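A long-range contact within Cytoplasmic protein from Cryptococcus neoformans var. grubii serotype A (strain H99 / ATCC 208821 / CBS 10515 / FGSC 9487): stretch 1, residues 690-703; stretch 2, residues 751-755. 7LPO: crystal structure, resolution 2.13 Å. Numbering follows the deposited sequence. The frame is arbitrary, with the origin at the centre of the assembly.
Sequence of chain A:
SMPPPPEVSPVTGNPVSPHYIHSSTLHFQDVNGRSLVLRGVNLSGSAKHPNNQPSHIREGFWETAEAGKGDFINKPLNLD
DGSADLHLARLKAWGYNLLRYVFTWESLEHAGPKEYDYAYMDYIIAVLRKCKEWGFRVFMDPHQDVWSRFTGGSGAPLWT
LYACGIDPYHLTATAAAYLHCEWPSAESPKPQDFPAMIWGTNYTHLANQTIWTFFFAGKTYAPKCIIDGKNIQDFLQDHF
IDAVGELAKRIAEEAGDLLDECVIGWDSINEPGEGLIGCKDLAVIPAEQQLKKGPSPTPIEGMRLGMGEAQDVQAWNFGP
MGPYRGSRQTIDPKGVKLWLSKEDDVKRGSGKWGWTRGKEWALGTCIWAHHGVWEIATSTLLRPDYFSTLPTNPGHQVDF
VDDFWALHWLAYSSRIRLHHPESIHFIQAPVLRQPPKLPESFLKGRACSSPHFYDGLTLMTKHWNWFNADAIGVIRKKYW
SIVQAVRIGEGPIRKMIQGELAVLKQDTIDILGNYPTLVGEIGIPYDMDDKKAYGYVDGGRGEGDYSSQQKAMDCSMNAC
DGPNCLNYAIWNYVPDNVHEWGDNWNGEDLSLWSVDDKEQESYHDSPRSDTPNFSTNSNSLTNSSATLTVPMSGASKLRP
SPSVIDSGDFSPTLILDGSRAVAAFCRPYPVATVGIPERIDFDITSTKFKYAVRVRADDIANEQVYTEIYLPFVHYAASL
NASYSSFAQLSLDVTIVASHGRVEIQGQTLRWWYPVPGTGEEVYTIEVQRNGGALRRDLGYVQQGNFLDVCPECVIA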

# COMPACT_ATOMS: atom_id res chain seq x y z
N LYS A 690 -24.92 12.27 -8.07
CA LYS A 690 -25.23 13.57 -7.49
C LYS A 690 -23.98 14.12 -6.82
O LYS A 690 -23.37 13.46 -5.98
CB LYS A 690 -26.38 13.46 -6.47
CG LYS A 690 -26.67 14.76 -5.75
CD LYS A 690 -28.07 14.75 -5.15
CE LYS A 690 -28.46 16.14 -4.65
NZ LYS A 690 -29.08 16.10 -3.29
N TYR A 691 -23.61 15.34 -7.21
CA TYR A 691 -22.43 16.01 -6.68
C TYR A 691 -22.85 17.36 -6.11
O TYR A 691 -23.47 18.17 -6.82
CB TYR A 691 -21.39 16.19 -7.79
CG TYR A 691 -20.14 16.90 -7.35
CD1 TYR A 691 -19.58 16.66 -6.10
CD2 TYR A 691 -19.52 17.81 -8.18
CE1 TYR A 691 -18.44 17.31 -5.70
CE2 TYR A 691 -18.36 18.46 -7.79
CZ TYR A 691 -17.83 18.20 -6.55
OH TYR A 691 -16.67 18.84 -6.17
N ALA A 692 -22.51 17.60 -4.85
CA ALA A 692 -22.75 18.87 -4.17
C ALA A 692 -21.42 19.54 -3.85
O ALA A 692 -20.51 18.89 -3.33
CB ALA A 692 -23.55 18.65 -2.88
N VAL A 693 -21.33 20.83 -4.13
CA VAL A 693 -20.10 21.60 -3.94
C VAL A 693 -20.41 22.87 -3.16
O VAL A 693 -21.41 23.55 -3.42
CB VAL A 693 -19.44 21.92 -5.30
CG1 VAL A 693 -20.46 22.46 -6.27
CG2 VAL A 693 -18.29 22.90 -5.12
N ARG A 694 -19.56 23.19 -2.20
CA ARG A 694 -19.66 24.42 -1.43
C ARG A 694 -18.85 25.49 -2.15
O ARG A 694 -17.63 25.35 -2.33
CB ARG A 694 -19.14 24.21 -0.01
CG ARG A 694 -19.28 25.41 0.91
CD ARG A 694 -19.11 25.02 2.38
NE ARG A 694 -20.14 24.08 2.82
CZ ARG A 694 -21.35 24.44 3.24
NH1 ARG A 694 -21.70 25.71 3.30
NH2 ARG A 694 -22.22 23.51 3.61
N VAL A 695 -19.53 26.55 -2.58
CA VAL A 695 -18.94 27.62 -3.38
C VAL A 695 -19.01 28.91 -2.58
O VAL A 695 -20.08 29.31 -2.13
CB VAL A 695 -19.66 27.79 -4.74
CG1 VAL A 695 -18.90 28.77 -5.65
CG2 VAL A 695 -19.82 26.44 -5.45
N ARG A 696 -17.86 29.56 -2.39
CA ARG A 696 -17.76 30.79 -1.62
C ARG A 696 -17.73 32.00 -2.55
O ARG A 696 -17.48 31.90 -3.75
CB ARG A 696 -16.51 30.78 -0.74
CG ARG A 696 -16.48 29.66 0.30
CD ARG A 696 -15.06 29.14 0.53
NE ARG A 696 -14.45 28.56 -0.68
CZ ARG A 696 -13.31 27.88 -0.69
NH1 ARG A 696 -12.64 27.67 0.44
NH2 ARG A 696 -12.83 27.39 -1.83
N ALA A 697 -17.97 33.17 -1.95
CA ALA A 697 -18.04 34.40 -2.74
C ALA A 697 -16.69 34.82 -3.29
O ALA A 697 -16.65 35.56 -4.28
CB ALA A 697 -18.62 35.52 -1.88
N ASP A 698 -15.59 34.36 -2.70
CA ASP A 698 -14.26 34.72 -3.18
C ASP A 698 -13.63 33.64 -4.05
O ASP A 698 -12.45 33.77 -4.41
CB ASP A 698 -13.34 35.05 -2.00
CG ASP A 698 -13.33 33.96 -0.93
OD1 ASP A 698 -13.96 32.90 -1.14
OD2 ASP A 698 -12.70 34.17 0.12
N ASP A 699 -14.38 32.61 -4.42
CA ASP A 699 -13.85 31.60 -5.33
C ASP A 699 -13.76 32.16 -6.74
O ASP A 699 -14.52 33.05 -7.13
CB ASP A 699 -14.73 30.35 -5.31
CG ASP A 699 -14.40 29.44 -4.14
OD1 ASP A 699 -13.20 29.29 -3.83
OD2 ASP A 699 -15.34 28.88 -3.53
N ILE A 700 -12.84 31.60 -7.52
CA ILE A 700 -12.55 32.08 -8.87
C ILE A 700 -13.27 31.21 -9.88
O ILE A 700 -13.00 30.00 -9.98
CB ILE A 700 -11.04 32.07 -9.15
CG1 ILE A 700 -10.31 33.05 -8.23
CG2 ILE A 700 -10.79 32.40 -10.61
CD1 ILE A 700 -8.80 32.85 -8.21
N ALA A 701 -14.18 31.81 -10.65
CA ALA A 701 -14.91 31.12 -11.70
C ALA A 701 -14.98 32.03 -12.92
O ALA A 701 -15.31 33.21 -12.80
CB ALA A 701 -16.32 30.74 -11.24
N ASN A 702 -14.68 31.48 -14.09
CA ASN A 702 -14.83 32.21 -15.34
C ASN A 702 -14.87 31.19 -16.47
O ASN A 702 -15.04 29.99 -16.24
CB ASN A 702 -13.71 33.25 -15.51
CG ASN A 702 -12.33 32.64 -15.48
OD1 ASN A 702 -12.04 31.70 -16.22
ND2 ASN A 702 -11.47 33.18 -14.64
N GLU A 703 -14.73 31.69 -17.71
CA GLU A 703 -14.87 30.83 -18.88
C GLU A 703 -13.73 29.83 -18.99
O GLU A 703 -13.88 28.81 -19.68
CB GLU A 703 -14.93 31.67 -20.15
CG GLU A 703 -16.08 32.67 -20.18
CD GLU A 703 -17.37 32.10 -19.60
OE1 GLU A 703 -18.00 31.25 -20.26
OE2 GLU A 703 -17.74 32.51 -18.47
N ARG A 751 -18.29 19.59 -18.32
CA ARG A 751 -17.76 20.89 -17.93
C ARG A 751 -18.90 21.74 -17.40
O ARG A 751 -19.95 21.82 -18.04
CB ARG A 751 -17.07 21.59 -19.10
CG ARG A 751 -15.84 20.84 -19.59
CD ARG A 751 -15.00 21.67 -20.55
NE ARG A 751 -13.74 20.99 -20.86
CZ ARG A 751 -13.58 20.15 -21.89
NH1 ARG A 751 -14.60 19.90 -22.71
NH2 ARG A 751 -12.41 19.57 -22.10
N TRP A 752 -18.69 22.37 -16.25
CA TRP A 752 -19.76 23.00 -15.48
C TRP A 752 -19.33 24.39 -15.06
O TRP A 752 -18.51 24.55 -14.14
CB TRP A 752 -20.12 22.13 -14.28
CG TRP A 752 -21.29 22.60 -13.49
CD1 TRP A 752 -22.26 23.47 -13.89
CD2 TRP A 752 -21.63 22.22 -12.15
NE1 TRP A 752 -23.18 23.66 -12.88
CE2 TRP A 752 -22.80 22.90 -11.80
CE3 TRP A 752 -21.04 21.37 -11.21
CZ2 TRP A 752 -23.40 22.76 -10.56
CZ3 TRP A 752 -21.64 21.23 -9.99
CH2 TRP A 752 -22.81 21.91 -9.67
N TRP A 753 -19.86 25.41 -15.74
CA TRP A 753 -19.61 26.80 -15.40
C TRP A 753 -20.73 27.30 -14.50
O TRP A 753 -21.91 26.99 -14.73
CB TRP A 753 -19.56 27.69 -16.64
CG TRP A 753 -18.47 27.41 -17.63
CD1 TRP A 753 -17.29 28.08 -17.76
CD2 TRP A 753 -18.48 26.41 -18.65
NE1 TRP A 753 -16.56 27.55 -18.79
CE2 TRP A 753 -17.26 26.52 -19.35
CE3 TRP A 753 -19.39 25.43 -19.03
CZ2 TRP A 753 -16.94 25.69 -20.41
CZ3 TRP A 753 -19.07 24.60 -20.09
CH2 TRP A 753 -17.86 24.74 -20.77
N TYR A 754 -20.38 28.10 -13.49
CA TYR A 754 -21.40 28.73 -12.68
C TYR A 754 -20.83 29.98 -12.04
O TYR A 754 -19.61 30.07 -11.85
CB TYR A 754 -21.95 27.78 -11.59
CG TYR A 754 -20.92 26.91 -10.88
CD1 TYR A 754 -20.02 27.47 -9.99
CD2 TYR A 754 -20.89 25.54 -11.08
CE1 TYR A 754 -19.08 26.67 -9.33
CE2 TYR A 754 -19.97 24.74 -10.43
CZ TYR A 754 -19.08 25.31 -9.56
OH TYR A 754 -18.17 24.50 -8.92
N PRO A 755 -21.67 30.96 -11.72
CA PRO A 755 -21.19 32.12 -10.96
C PRO A 755 -21.15 31.83 -9.47
O PRO A 755 -22.03 31.16 -8.92
CB PRO A 755 -22.24 33.20 -11.27
CG PRO A 755 -23.50 32.42 -11.50
CD PRO A 755 -23.08 31.12 -12.15

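How do the two backbones lie relative to each other? Stretch 1 opens within a strand that runs on to Arg696, followed by a type I turn from Arg696 to Asp699 and then an irregular segment to Glu703. Stretch 2 ends its strand at Trp753 and runs on through Tyr754 and Pro755. The main chains approach only near the end of stretch 1, where the CA atoms of Ala701 and Pro755 are 6.4 Å apart and those of Glu703 and Trp753 are 7.1 Å apart. No backbone-to-backbone hydrogen bond links the two stretches, so side chains have to bridge the gap.

What fills the space beside the strand? Tyr691, Val693 and Val695 alternate with residues that make no contact, and all three send their CA-to-CB bonds toward stretch 2, as expected for one side of an extended strand. The CZ3 corner of the Trp752 indole lies 4.1 Å from CG1 of Val693 and 4.4 Å from CD2 of Tyr691, which sits at the indole edge. Farther along, CG2 of Val695 is 4.0 Å from CE1 of Tyr754. Trp752 starts sideways and Tyr754 starts away, but their long side chains, with chi1 t and p respectively, bring the ring ends back to the strand. Branched valines offer compact methyl groups to these broad rings, and all five residues are buried. The polar atoms Tyr691 OH, Trp752 NE1 and Tyr754 OH are hydrogen-bonded elsewhere in the structure.

Where is the directional bond? Trp753 points toward stretch 1 and donates from NE1 to the backbone O of Glu703, at 3.1 Å with a nearly straight angle of 172°. Its neighbouring CD1 is 3.3 Å from O of Asn702, so two carbonyl oxygens meet the edge of the indole, near its plane. Tryptophan suits this site because its indole N-H, in the ring plane, can point straight at a backbone carbonyl. Close by, Ala701 points its CB toward stretch 2, and this methyl lies 3.4 Å from O of Tyr754.

What shapes the chain between these two regions? The turn carries the Asp699 N to Arg696 O hydrogen bond, at 3.3 Å, and the two side chains reinforce it. OD2 of Asp699 accepts from Arg696 N at 2.8 Å and from Arg696 NE at 3.0 Å, while Arg696 NH2 and Asp699 OD1, 2.8 Å apart, form a salt bridge whose hydrogen bond is weak. Neither residue touches stretch 2; their bonds brace the bend that joins the strand to the segment meeting Trp753.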